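Galactonate dehydratase (Zobellia galactanivorans, PDB 5OLC) belongs to the enolase superfamily, pairing an N-terminal domain of the mandelate racemase/muconate lactonizing enzyme type with a C-terminal domain of TIM-barrel kind. Local coordinates at residues W53-Y57 with H304-I310; F69-L74 with E88-S93; L129-N134 with H317-D323; Y209-I213 with R241-N245; P249-E254 with C270-P276. All blocks are in the same frame, centred on the assembly; numbering follows the deposited sequence.

In the fold
Contact 1 joins the N-terminal domain to the C-terminal barrel, the interface where enolase-superfamily proteins generally place their active site. It touches contact 5: His304 N and Pro276 O are 3.0 Å apart, a probable hydrogen bond between segments 270-276 and 304-310, side by side in the barrel. Contact 5 meets contact 4, on the helices around the barrel, through a salt bridge of 3.1 Å between Arg243 NH2 and Asp272 OD1. Contact 3 uses the C-terminal end of helix 309-321 whose N-terminus serves contact 1, their centres about 18 Å apart. Contact 2 belongs to the N-terminal domain, its centre about 21 Å from that of contact 1 and 41 Å from that of contact 4.

Contact 1: residues W53-Y57 with H304-I310; sequences WGEGY and HTWGTWI
Glu55 reaches from strand 51-56 to the start of helix 309-321 and holds Thr308, the helix N-cap, with both carboxylate oxygens. OE2 of Glu55 receives Thr308 N on its syn lone pair at 2.8 Å, in a bond of 162°. Thr308 OG1 donates to Glu55 OE1 at 2.7 Å, coming in from above the carboxylate plane. The same hydroxyl oxygen accepts from Ile310 N, and Glu55 OE1 also takes the N-H of Ala311, so strand and helix end share one polar network. The extended chain of Glu55, with CG trans to the backbone N (chi1 -168°), spans the gap. Beside it Ile310 packs tightly: CG2 lies against the carbonyls of Trp53 and Gly54, and CD1 is 3.7 Å from Trp53 CB. The other end is looser and partly exposed. There the edge of the His304 ring points at the face of Tyr57, an offset edge-to-face pair with centroids 5.4 Å apart and planes at 80°. Tyr57 CE1 also approaches Trp306 CB at 3.9 Å. His304 ND1 is engaged by Asp277, while Arg37 makes a cation-pi contact with Trp306. Strand 36-46 lines the buried end through Ile39 and Ile41, and strands 350-357 and 371-373 complete the packing around Ile310 with Thr350 and Val373.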
# COMPACT_ATOMS: atom_id res chain seq x y z
N TRP A 53 22.22 26.75 -32.45
CA TRP A 53 23.10 25.61 -32.18
C TRP A 53 22.56 24.69 -31.05
O TRP A 53 22.13 25.16 -30.00
CB TRP A 53 24.55 26.08 -31.90
CG TRP A 53 25.31 26.48 -33.14
CD1 TRP A 53 25.66 27.74 -33.52
CD2 TRP A 53 25.81 25.59 -34.16
NE1 TRP A 53 26.35 27.70 -34.72
CE2 TRP A 53 26.44 26.39 -35.14
CE3 TRP A 53 25.81 24.20 -34.32
CZ2 TRP A 53 27.07 25.84 -36.26
CZ3 TRP A 53 26.41 23.66 -35.44
CH2 TRP A 53 27.04 24.48 -36.39
N GLY A 54 22.57 23.40 -31.32
CA GLY A 54 22.09 22.37 -30.40
C GLY A 54 23.06 21.22 -30.24
O GLY A 54 24.04 21.14 -30.97
N GLU A 55 22.79 20.35 -29.29
CA GLU A 55 23.64 19.21 -28.97
C GLU A 55 22.80 18.06 -28.39
O GLU A 55 21.85 18.29 -27.64
CB GLU A 55 24.70 19.65 -27.95
CG GLU A 55 25.84 18.69 -27.70
CD GLU A 55 26.98 19.31 -26.90
OE1 GLU A 55 27.04 20.55 -26.82
OE2 GLU A 55 27.79 18.55 -26.32
N GLY A 56 23.18 16.84 -28.77
CA GLY A 56 22.60 15.60 -28.28
C GLY A 56 23.64 14.83 -27.49
O GLY A 56 24.83 14.90 -27.82
N TYR A 57 23.22 14.15 -26.40
CA TYR A 57 24.15 13.39 -25.56
C TYR A 57 23.99 11.89 -25.75
O TYR A 57 22.87 11.37 -25.62
CB TYR A 57 24.03 13.78 -24.07
CG TYR A 57 24.95 13.02 -23.15
CD1 TYR A 57 26.26 13.45 -22.93
CD2 TYR A 57 24.51 11.89 -22.46
CE1 TYR A 57 27.11 12.76 -22.05
CE2 TYR A 57 25.36 11.19 -21.59
CZ TYR A 57 26.66 11.63 -21.39
OH TYR A 57 27.48 10.94 -20.53
N HIS A 304 22.89 17.14 -15.47
CA HIS A 304 24.10 16.45 -15.88
C HIS A 304 24.58 17.17 -17.15
O HIS A 304 23.75 17.46 -18.03
CB HIS A 304 23.81 14.96 -16.15
CG HIS A 304 25.00 14.17 -16.60
ND1 HIS A 304 25.15 13.75 -17.92
CD2 HIS A 304 26.07 13.74 -15.88
CE1 HIS A 304 26.30 13.10 -17.96
NE2 HIS A 304 26.89 13.07 -16.76
N THR A 305 25.89 17.51 -17.22
CA THR A 305 26.50 18.19 -18.38
C THR A 305 27.87 17.61 -18.70
O THR A 305 28.78 17.69 -17.88
CB THR A 305 26.53 19.73 -18.29
OG1 THR A 305 26.09 20.20 -17.00
CG2 THR A 305 25.73 20.39 -19.39
N TRP A 306 28.01 17.02 -19.91
CA TRP A 306 29.25 16.40 -20.37
C TRP A 306 29.40 16.46 -21.90
O TRP A 306 29.47 15.43 -22.58
CB TRP A 306 29.37 14.96 -19.83
CG TRP A 306 30.78 14.46 -19.65
CD1 TRP A 306 31.69 14.89 -18.72
CD2 TRP A 306 31.40 13.36 -20.35
NE1 TRP A 306 32.85 14.16 -18.82
CE2 TRP A 306 32.71 13.22 -19.82
CE3 TRP A 306 31.00 12.52 -21.40
CZ2 TRP A 306 33.60 12.24 -20.29
CZ3 TRP A 306 31.89 11.56 -21.87
CH2 TRP A 306 33.17 11.42 -21.32
N GLY A 307 29.48 17.69 -22.42
CA GLY A 307 29.63 17.94 -23.84
C GLY A 307 30.42 19.19 -24.17
O GLY A 307 31.41 19.50 -23.50
N THR A 308 29.98 19.92 -25.22
CA THR A 308 30.63 21.17 -25.65
C THR A 308 29.95 22.33 -24.92
O THR A 308 29.12 22.10 -24.04
CB THR A 308 30.60 21.34 -27.18
OG1 THR A 308 29.30 21.71 -27.60
CG2 THR A 308 31.09 20.14 -27.94
N TRP A 309 30.28 23.58 -25.27
CA TRP A 309 29.65 24.72 -24.64
C TRP A 309 28.21 24.90 -25.09
O TRP A 309 27.50 25.64 -24.42
CB TRP A 309 30.46 26.01 -24.79
CG TRP A 309 31.79 25.97 -24.11
CD1 TRP A 309 32.98 25.65 -24.68
CD2 TRP A 309 32.06 26.24 -22.73
NE1 TRP A 309 33.99 25.71 -23.74
CE2 TRP A 309 33.45 26.06 -22.53
CE3 TRP A 309 31.27 26.65 -21.64
CZ2 TRP A 309 34.07 26.26 -21.29
CZ3 TRP A 309 31.89 26.85 -20.41
CH2 TRP A 309 33.27 26.66 -20.24
N ILE A 310 27.76 24.20 -26.17
CA ILE A 310 26.34 24.26 -26.57
C ILE A 310 25.53 23.66 -25.42
O ILE A 310 24.57 24.28 -24.97
CB ILE A 310 25.99 23.60 -27.93
CG1 ILE A 310 26.70 24.31 -29.09
CG2 ILE A 310 24.48 23.65 -28.15
CD1 ILE A 310 26.80 23.55 -30.32

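Contact 2: residues F69-L74 with E88-S93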
# COMPACT_ATOMS: atom_id res chain seq x y z
N PHE A 69 16.01 11.59 -39.06
CA PHE A 69 14.68 10.97 -39.03
C PHE A 69 13.58 12.00 -38.91
O PHE A 69 12.59 11.91 -39.63
CB PHE A 69 14.58 9.88 -37.93
CG PHE A 69 13.17 9.37 -37.71
CD1 PHE A 69 12.59 8.45 -38.59
CD2 PHE A 69 12.41 9.82 -36.64
CE1 PHE A 69 11.28 8.00 -38.40
CE2 PHE A 69 11.11 9.36 -36.45
CZ PHE A 69 10.55 8.46 -37.33
N PHE A 70 13.76 12.99 -38.00
CA PHE A 70 12.80 14.06 -37.74
C PHE A 70 12.88 15.20 -38.73
O PHE A 70 11.92 15.97 -38.83
CB PHE A 70 12.96 14.64 -36.33
CG PHE A 70 12.83 13.64 -35.21
CD1 PHE A 70 11.62 12.98 -34.99
CD2 PHE A 70 13.90 13.36 -34.37
CE1 PHE A 70 11.50 12.05 -33.96
CE2 PHE A 70 13.78 12.44 -33.34
CZ PHE A 70 12.58 11.79 -33.14
N THR A 71 14.04 15.36 -39.41
CA THR A 71 14.29 16.48 -40.32
C THR A 71 13.16 16.61 -41.34
O THR A 71 12.61 17.70 -41.37
CB THR A 71 15.70 16.45 -40.89
OG1 THR A 71 16.61 16.57 -39.80
CG2 THR A 71 15.97 17.59 -41.84
N PRO A 72 12.66 15.55 -42.04
CA PRO A 72 11.53 15.76 -42.98
C PRO A 72 10.28 16.45 -42.42
O PRO A 72 9.71 17.29 -43.14
CB PRO A 72 11.20 14.36 -43.48
CG PRO A 72 12.49 13.63 -43.37
CD PRO A 72 13.16 14.17 -42.14
N PHE A 73 9.87 16.14 -41.15
CA PHE A 73 8.66 16.71 -40.51
C PHE A 73 8.91 18.01 -39.71
O PHE A 73 8.04 18.44 -38.93
CB PHE A 73 7.94 15.68 -39.61
CG PHE A 73 8.38 14.25 -39.72
CD1 PHE A 73 7.78 13.39 -40.64
CD2 PHE A 73 9.33 13.73 -38.86
CE1 PHE A 73 8.16 12.05 -40.72
CE2 PHE A 73 9.71 12.39 -38.93
CZ PHE A 73 9.13 11.56 -39.87
N LEU A 74 10.09 18.64 -39.90
CA LEU A 74 10.43 19.87 -39.20
C LEU A 74 10.66 21.06 -40.14
O LEU A 74 10.52 22.22 -39.72
CB LEU A 74 11.65 19.68 -38.27
CG LEU A 74 11.49 18.88 -37.00
CD1 LEU A 74 12.76 18.88 -36.22
CD2 LEU A 74 10.40 19.41 -36.11
N GLU A 88 5.41 17.16 -32.22
CA GLU A 88 5.39 16.47 -33.52
C GLU A 88 6.43 15.34 -33.47
O GLU A 88 6.08 14.19 -33.74
CB GLU A 88 5.65 17.45 -34.69
CG GLU A 88 5.80 16.79 -36.06
CD GLU A 88 4.58 16.24 -36.78
OE1 GLU A 88 4.77 15.76 -37.93
OE2 GLU A 88 3.45 16.30 -36.24
N MET A 89 7.67 15.66 -33.04
CA MET A 89 8.78 14.73 -32.87
C MET A 89 8.40 13.63 -31.92
O MET A 89 8.73 12.49 -32.18
CB MET A 89 10.01 15.48 -32.35
CG MET A 89 10.68 16.37 -33.38
SD MET A 89 12.27 16.93 -32.74
CE MET A 89 11.78 18.29 -31.76
N TYR A 90 7.70 13.96 -30.82
CA TYR A 90 7.23 12.98 -29.83
C TYR A 90 6.21 12.06 -30.48
O TYR A 90 6.46 10.86 -30.51
CB TYR A 90 6.66 13.64 -28.57
CG TYR A 90 6.28 12.64 -27.50
CD1 TYR A 90 7.24 12.09 -26.65
CD2 TYR A 90 4.96 12.24 -27.32
CE1 TYR A 90 6.89 11.16 -25.67
CE2 TYR A 90 4.60 11.30 -26.36
CZ TYR A 90 5.57 10.77 -25.53
OH TYR A 90 5.21 9.87 -24.56
N ARG A 91 5.10 12.59 -31.05
CA ARG A 91 4.09 11.79 -31.76
C ARG A 91 4.72 10.82 -32.77
O ARG A 91 4.28 9.67 -32.86
CB ARG A 91 3.02 12.67 -32.43
CG ARG A 91 1.91 13.18 -31.50
CD ARG A 91 0.77 12.18 -31.28
NE ARG A 91 -0.25 12.19 -32.34
CZ ARG A 91 -1.49 11.72 -32.21
NH1 ARG A 91 -1.90 11.21 -31.06
NH2 ARG A 91 -2.33 11.78 -33.23
N ARG A 92 5.80 11.25 -33.45
CA ARG A 92 6.51 10.43 -34.43
C ARG A 92 7.39 9.34 -33.78
O ARG A 92 7.39 8.20 -34.27
CB ARG A 92 7.37 11.31 -35.37
CG ARG A 92 6.63 12.34 -36.22
CD ARG A 92 5.92 11.81 -37.46
NE ARG A 92 5.11 12.86 -38.08
CZ ARG A 92 4.61 12.83 -39.32
NH1 ARG A 92 4.84 11.79 -40.11
NH2 ARG A 92 3.89 13.84 -39.78
N SER A 93 8.13 9.68 -32.70
CA SER A 93 9.10 8.77 -32.07
C SER A 93 8.61 7.87 -30.91
O SER A 93 9.23 6.83 -30.72
CB SER A 93 10.32 9.54 -31.59
OG SER A 93 10.11 10.17 -30.34
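Phe73, Met89 and Arg92 carry most of this contact, in which the end of helix 60-70 and the turn after it pack on helix 82-93 by a guanidinium-aromatic stack and a Met-aromatic contact. The guanidinium of Arg92 lies nearly flat on Phe73, with planes 23° apart and group centres 4.2 Å from each other. Arg92 CD sits over the middle of the same ring face, 3.8 Å from the Phe73 centroid, which makes a CH-pi contact. A bend at chi2 (-79°) folds the arginine chain back along the ring. Met89 turns the other way, into the buried side. Its SD lies over the face of Phe70, 4.5 Å from the ring centroid, and also meets Leu74 CD1 at 4.0 Å. Phe69 covers the opposite face of the Phe70 ring, so that ring is held between an aromatic and a methionine, while Ser93 CB comes to its edge. Leu102, Ala105 and Ile106 of helix 101-120 close in on Phe70, and Phe69 packs on Pro59 of a second subunit. The outer side, by contrast, ends in charge. Arg92 grips Glu88, one turn earlier, side-on with two nitrogens of its guanidinium, and this fixes how the stacked group is rotated. Both bonds go to one oxygen: Glu88 OE1 is 2.8 Å from Arg92 NH2 and 2.9 Å from Arg92 NE.

Contact 3: residues L129-N134 with H317-D323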
# COMPACT_ATOMS: atom_id res chain seq x y z
N LEU A 129 12.91 31.38 -20.24
CA LEU A 129 12.43 30.18 -19.53
C LEU A 129 11.50 30.63 -18.38
O LEU A 129 10.80 29.82 -17.77
CB LEU A 129 13.59 29.31 -18.96
CG LEU A 129 14.40 28.39 -19.88
CD1 LEU A 129 15.66 27.87 -19.17
CD2 LEU A 129 13.57 27.22 -20.42
N GLY A 130 11.54 31.93 -18.07
CA GLY A 130 10.73 32.53 -17.02
C GLY A 130 11.40 33.64 -16.23
O GLY A 130 10.71 34.47 -15.64
N GLY A 131 12.73 33.63 -16.20
CA GLY A 131 13.48 34.65 -15.46
C GLY A 131 14.74 34.16 -14.80
O GLY A 131 14.82 33.02 -14.35
N VAL A 132 15.77 35.03 -14.76
CA VAL A 132 17.05 34.74 -14.11
C VAL A 132 16.82 34.81 -12.60
O VAL A 132 16.54 35.89 -12.05
CB VAL A 132 18.20 35.68 -14.57
CG1 VAL A 132 19.44 35.50 -13.72
CG2 VAL A 132 18.53 35.47 -16.04
N LYS A 133 16.86 33.64 -11.95
CA LYS A 133 16.66 33.52 -10.51
C LYS A 133 18.00 33.63 -9.82
O LYS A 133 18.08 34.16 -8.71
CB LYS A 133 15.99 32.18 -10.17
CG LYS A 133 14.49 32.25 -10.09
CD LYS A 133 13.81 32.05 -11.42
CE LYS A 133 12.39 31.59 -11.24
NZ LYS A 133 11.93 30.86 -12.44
N ASN A 134 19.06 33.13 -10.50
CA ASN A 134 20.44 33.09 -10.03
C ASN A 134 21.38 33.66 -11.11
O ASN A 134 21.69 32.95 -12.09
CB ASN A 134 20.84 31.65 -9.68
CG ASN A 134 19.79 30.86 -8.93
OD1 ASN A 134 19.38 29.77 -9.36
ND2 ASN A 134 19.35 31.37 -7.78
N HIS A 317 21.81 28.44 -18.54
CA HIS A 317 20.50 29.05 -18.65
C HIS A 317 19.43 28.30 -17.87
O HIS A 317 18.52 28.94 -17.36
CB HIS A 317 20.13 29.26 -20.11
CG HIS A 317 20.93 30.38 -20.71
ND1 HIS A 317 20.42 31.67 -20.77
CD2 HIS A 317 22.21 30.40 -21.13
CE1 HIS A 317 21.40 32.41 -21.29
NE2 HIS A 317 22.49 31.69 -21.52
N LEU A 318 19.57 26.97 -17.70
CA LEU A 318 18.57 26.23 -16.90
C LEU A 318 18.74 26.47 -15.40
O LEU A 318 17.74 26.82 -14.76
CB LEU A 318 18.49 24.75 -17.23
CG LEU A 318 17.27 24.06 -16.62
CD1 LEU A 318 16.29 23.58 -17.68
CD2 LEU A 318 17.70 22.98 -15.64
N VAL A 319 19.97 26.33 -14.83
CA VAL A 319 20.18 26.56 -13.39
C VAL A 319 19.92 28.05 -13.03
O VAL A 319 19.48 28.35 -11.91
CB VAL A 319 21.48 25.98 -12.75
CG1 VAL A 319 22.09 24.86 -13.58
CG2 VAL A 319 22.51 27.06 -12.42
N ALA A 320 20.10 28.98 -14.00
CA ALA A 320 19.79 30.38 -13.79
C ALA A 320 18.29 30.50 -13.48
O ALA A 320 17.94 31.11 -12.47
CB ALA A 320 20.15 31.21 -15.01
N ASN A 321 17.42 29.84 -14.28
CA ASN A 321 15.96 29.82 -14.15
C ASN A 321 15.44 28.91 -13.02
O ASN A 321 14.28 29.04 -12.62
CB ASN A 321 15.34 29.41 -15.48
CG ASN A 321 13.87 29.67 -15.56
OD1 ASN A 321 13.42 30.76 -15.96
ND2 ASN A 321 13.09 28.69 -15.19
N LEU A 322 16.29 27.99 -12.53
CA LEU A 322 15.96 27.08 -11.41
C LEU A 322 15.86 27.89 -10.11
O LEU A 322 16.56 28.90 -9.99
CB LEU A 322 17.08 26.03 -11.28
CG LEU A 322 16.76 24.55 -11.41
CD1 LEU A 322 15.81 24.25 -12.56
CD2 LEU A 322 18.02 23.77 -11.61
N ASP A 323 15.01 27.43 -9.16
CA ASP A 323 14.78 28.06 -7.84
C ASP A 323 14.81 27.03 -6.70
O ASP A 323 14.98 27.38 -5.52
CB ASP A 323 13.47 28.88 -7.81
CG ASP A 323 12.28 28.26 -8.54
OD1 ASP A 323 12.14 27.02 -8.51
OD2 ASP A 323 11.49 29.02 -9.14
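Lys133 and Asn134 bring two consecutive backbone N-H groups to one carbonyl, Ala320 O, in the last turn of helix 309-321. Lys133 N is 2.8 Å from Ala320 O and lies above the carbonyl plane. Asn134 N, at 3.0 Å from the same oxygen, is in that plane on a lone pair, so the two donors approach in distinct ways. The lysine side chain adds a third bond, from NZ to Asn321 O at 3.0 Å. It reaches there by bending at chi2 (86°) and running alongside Asn321. Its ammonium is shared: Glu83 of a third subunit forms a salt bridge with it, while Asp323 OD2 is only a long ion pair at 3.8 Å. Asp323 OD1 is hydrogen-bonded to Gln295. Beyond this polar centre, Asn321 CA approaches Gly131 O at 3.4 Å in a CA-H...O contact. The Asn321 side chain lies against Leu129 CB and the backbone of Gly130 and Gly131, where a Schellman motif with positive phi at Gly130 ends helix 125-128. Leu129 CD1 rests on His317 O, 3.5 Å away, and Lys288 of helix 283-296 borders both Leu129 and Asn321. Carbonyls at a helix C-terminus lack the next turn's N-H donors. Here the backbone and a lysine of the loop between helix 125-128 and strand 136-142 replace them, fastening it to the C-terminal end of helix 309-321; the positive charge probably suits that negative end.

Contact 4: residues Y209-I213 with R241-N245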
# COMPACT_ATOMS: atom_id res chain seq x y z
N TYR A 209 24.22 -2.79 -4.70
CA TYR A 209 23.77 -2.33 -3.39
C TYR A 209 24.74 -2.64 -2.23
O TYR A 209 25.05 -1.74 -1.47
CB TYR A 209 22.35 -2.83 -3.06
CG TYR A 209 21.88 -2.42 -1.69
CD1 TYR A 209 21.75 -1.08 -1.34
CD2 TYR A 209 21.59 -3.38 -0.72
CE1 TYR A 209 21.35 -0.70 -0.06
CE2 TYR A 209 21.17 -3.01 0.56
CZ TYR A 209 21.05 -1.67 0.88
OH TYR A 209 20.65 -1.30 2.14
N LYS A 210 25.23 -3.90 -2.13
CA LYS A 210 26.18 -4.34 -1.09
C LYS A 210 27.53 -3.60 -1.19
O LYS A 210 28.15 -3.28 -0.17
CB LYS A 210 26.41 -5.86 -1.17
CG LYS A 210 25.26 -6.74 -0.66
CD LYS A 210 25.68 -8.21 -0.49
CE LYS A 210 25.71 -9.01 -1.78
NZ LYS A 210 26.65 -10.17 -1.71
N GLU A 211 27.99 -3.36 -2.43
CA GLU A 211 29.25 -2.68 -2.72
C GLU A 211 29.13 -1.18 -2.51
O GLU A 211 30.12 -0.53 -2.14
CB GLU A 211 29.67 -2.98 -4.17
CG GLU A 211 30.26 -4.37 -4.35
CD GLU A 211 30.39 -4.90 -5.77
OE1 GLU A 211 29.78 -4.31 -6.70
OE2 GLU A 211 31.07 -5.93 -5.95
N ALA A 212 27.92 -0.62 -2.74
CA ALA A 212 27.62 0.80 -2.60
C ALA A 212 27.58 1.26 -1.15
O ALA A 212 28.23 2.26 -0.85
CB ALA A 212 26.31 1.13 -3.31
N ILE A 213 26.86 0.53 -0.24
CA ILE A 213 26.81 0.90 1.19
C ILE A 213 28.15 0.67 1.86
O ILE A 213 28.47 1.40 2.80
CB ILE A 213 25.66 0.32 2.06
CG1 ILE A 213 24.63 -0.48 1.26
CG2 ILE A 213 25.01 1.45 2.86
CD1 ILE A 213 24.38 -1.79 1.86
N ARG A 241 16.98 2.03 -0.63
CA ARG A 241 17.63 1.34 0.50
C ARG A 241 18.94 2.05 0.88
O ARG A 241 19.19 2.29 2.06
CB ARG A 241 17.94 -0.13 0.14
CG ARG A 241 16.82 -1.16 0.35
CD ARG A 241 17.35 -2.61 0.32
NE ARG A 241 18.23 -2.89 -0.82
CZ ARG A 241 17.87 -3.52 -1.94
NH1 ARG A 241 16.63 -3.99 -2.08
NH2 ARG A 241 18.74 -3.69 -2.92
N LEU A 242 19.76 2.40 -0.12
CA LEU A 242 21.05 3.07 0.06
C LEU A 242 20.86 4.41 0.75
O LEU A 242 21.62 4.73 1.68
CB LEU A 242 21.76 3.24 -1.28
CG LEU A 242 23.20 3.71 -1.24
CD1 LEU A 242 24.08 2.78 -0.46
CD2 LEU A 242 23.75 3.81 -2.59
N ARG A 243 19.82 5.16 0.34
CA ARG A 243 19.43 6.45 0.90
C ARG A 243 19.08 6.28 2.39
O ARG A 243 19.44 7.13 3.21
CB ARG A 243 18.20 6.96 0.13
CG ARG A 243 18.19 8.45 -0.12
CD ARG A 243 16.86 8.84 -0.70
NE ARG A 243 16.59 10.26 -0.50
CZ ARG A 243 15.41 10.82 -0.75
NH1 ARG A 243 14.40 10.09 -1.18
NH2 ARG A 243 15.24 12.13 -0.57
N GLN A 244 18.41 5.16 2.74
CA GLN A 244 17.99 4.81 4.11
C GLN A 244 19.16 4.39 4.99
O GLN A 244 19.12 4.63 6.19
CB GLN A 244 16.93 3.69 4.08
CG GLN A 244 15.55 4.15 3.59
CD GLN A 244 14.55 3.05 3.29
OE1 GLN A 244 14.87 1.86 3.17
NE2 GLN A 244 13.29 3.45 3.11
N ASN A 245 20.20 3.78 4.40
CA ASN A 245 21.36 3.25 5.13
C ASN A 245 22.63 4.14 5.12
O ASN A 245 23.60 3.79 5.81
CB ASN A 245 21.67 1.84 4.63
CG ASN A 245 20.81 0.76 5.26
OD1 ASN A 245 21.33 -0.25 5.75
ND2 ASN A 245 19.48 0.86 5.17
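Tyr209 and Arg241 bridge two neighbouring helices on the outside of the barrel, 209-219 and 236-245. The arginine lies over one face of the tyrosine ring: CZ is 4.2 Å from the Tyr209 centroid and 21° off the ring normal, a cation-pi contact. Guanidinium and ring planes stand 68° apart, which rules out a flat stack. CD of Arg241 adds an off-centre CH-pi approach. The ring's opposite face is covered from its own helix by Ile213 CD1. As in consecutive units of a beta/alpha barrel, the helices run in the same general direction, with segment axes inclined by 27° and 10.3 Å apart at closest. Between them Leu242 fills the interface: CD2 meets Ala212 CB at 3.8 Å, and CD1 meets Ile213 CG2 at 3.7 Å. With CG trans to its backbone N, the leucine directs these methyls across toward helix 209-219. Ile213 CG2 also touches Asn245 CB, at 3.8 Å. The charged end of Arg241 continues into the assembly, where its NH1 forms a salt bridge with Asp269 of a fourth subunit.

Contact 5: residues P249-E254 with C270-P276; sequences PISGGE and CVDIAQP
Ser251 and Gly252 pair in parallel with Ile273 and Ala274, and just before them the register slips: the CA of Ile250 is nearest that of Val271. Ile250 O takes two consecutive donors at this step, Asp272 N at 2.8 Å and, weakly, Ile273 N at 3.3 Å. Further along, Gly252 N bonds to Ile273 O at 3.3 Å, and Gln275 N bonds to Gly252 O at 3.1 Å from well above the carbonyl plane. These two strands and helix 258-267 between them form a beta-alpha-beta unit of the barrel. Among the side chains, Asp272 adds a bond in the other direction: its OD2 accepts Ile250 N at 3.0 Å on the anti lone pair, in a bond of 167°. CG placed trans to the carbonyl carbon (chi1 -79°) turns the carboxylate toward that N-H. Val271 CG1 packs 3.5 Å from Gly252 N. On one face of the sheet Ser251 OG lies 3.4 Å from Ile273 CB, and both residues meet Trp226; Pro249 CB extends this patch to Ile273 CD1 at 4.1 Å. The other face, at Ala274, is covered by Phe262 and Phe266 of helix 258-267. Asp272 OD1 forms a salt bridge with Arg243, so one buried carboxylate ties Ile250 to helix 236-245. A backbone N-H and a guanidinium together probably keep that carboxylate negatively charged.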
# COMPACT_ATOMS: atom_id res chain seq x y z
N PRO A 249 24.06 12.19 0.60
CA PRO A 249 22.92 12.32 -0.33
C PRO A 249 23.11 11.56 -1.63
O PRO A 249 24.22 11.47 -2.14
CB PRO A 249 22.81 13.83 -0.55
CG PRO A 249 23.47 14.43 0.62
CD PRO A 249 24.61 13.51 0.92
N ILE A 250 22.02 10.94 -2.12
CA ILE A 250 22.03 10.07 -3.31
C ILE A 250 21.56 10.82 -4.55
O ILE A 250 20.46 11.37 -4.57
CB ILE A 250 21.24 8.75 -3.03
CG1 ILE A 250 21.75 8.00 -1.76
CG2 ILE A 250 21.18 7.83 -4.25
CD1 ILE A 250 23.27 7.55 -1.70
N SER A 251 22.43 10.85 -5.57
CA SER A 251 22.21 11.49 -6.87
C SER A 251 21.93 10.44 -7.92
O SER A 251 22.47 9.34 -7.84
CB SER A 251 23.45 12.26 -7.29
OG SER A 251 23.27 13.65 -7.09
N GLY A 252 21.14 10.81 -8.93
CA GLY A 252 20.81 9.91 -10.02
C GLY A 252 19.82 10.47 -11.01
O GLY A 252 19.10 11.42 -10.70
N GLY A 253 19.78 9.88 -12.19
CA GLY A 253 18.86 10.30 -13.24
C GLY A 253 19.55 10.61 -14.54
O GLY A 253 18.87 10.96 -15.50
N GLU A 254 20.92 10.48 -14.59
CA GLU A 254 21.71 10.69 -15.81
C GLU A 254 20.99 9.96 -16.94
O GLU A 254 20.60 10.57 -17.93
CB GLU A 254 23.09 10.04 -15.68
CG GLU A 254 24.15 10.78 -14.89
CD GLU A 254 25.54 10.20 -15.10
OE1 GLU A 254 26.28 10.06 -14.10
OE2 GLU A 254 25.88 9.86 -16.26
N CYS A 270 13.83 7.60 -4.60
CA CYS A 270 15.19 7.15 -4.93
C CYS A 270 16.29 8.14 -4.61
O CYS A 270 17.29 7.76 -3.97
CB CYS A 270 15.26 6.73 -6.40
SG CYS A 270 13.97 5.58 -6.90
N VAL A 271 16.16 9.37 -5.12
CA VAL A 271 17.21 10.37 -5.04
C VAL A 271 16.89 11.59 -4.16
O VAL A 271 15.72 11.95 -3.94
CB VAL A 271 17.64 10.83 -6.46
CG1 VAL A 271 18.25 9.67 -7.24
CG2 VAL A 271 16.49 11.47 -7.24
N ASP A 272 17.97 12.22 -3.68
CA ASP A 272 18.00 13.47 -2.94
C ASP A 272 18.15 14.58 -3.99
O ASP A 272 17.57 15.66 -3.83
CB ASP A 272 19.19 13.49 -1.96
CG ASP A 272 18.96 12.71 -0.69
OD1 ASP A 272 18.12 13.15 0.13
OD2 ASP A 272 19.64 11.69 -0.50
N ILE A 273 18.93 14.30 -5.08
CA ILE A 273 19.22 15.20 -6.21
C ILE A 273 18.94 14.49 -7.53
O ILE A 273 19.50 13.41 -7.76
CB ILE A 273 20.71 15.68 -6.22
CG1 ILE A 273 21.15 16.30 -4.89
CG2 ILE A 273 20.98 16.62 -7.37
CD1 ILE A 273 22.21 15.56 -4.23
N ALA A 274 18.12 15.10 -8.40
CA ALA A 274 17.81 14.56 -9.72
C ALA A 274 18.76 15.19 -10.74
O ALA A 274 18.91 16.41 -10.74
CB ALA A 274 16.37 14.86 -10.09
N GLN A 275 19.42 14.37 -11.58
CA GLN A 275 20.41 14.89 -12.52
C GLN A 275 20.05 14.62 -13.99
O GLN A 275 20.75 13.85 -14.64
CB GLN A 275 21.83 14.39 -12.17
CG GLN A 275 22.30 14.81 -10.79
CD GLN A 275 23.80 14.91 -10.60
OE1 GLN A 275 24.34 14.44 -9.60
NE2 GLN A 275 24.48 15.62 -11.50
N PRO A 276 19.00 15.26 -14.56
CA PRO A 276 18.72 15.04 -16.00
C PRO A 276 19.72 15.77 -16.89
O PRO A 276 20.15 16.88 -16.55
CB PRO A 276 17.30 15.61 -16.21
CG PRO A 276 16.93 16.27 -14.94
CD PRO A 276 18.07 16.26 -13.98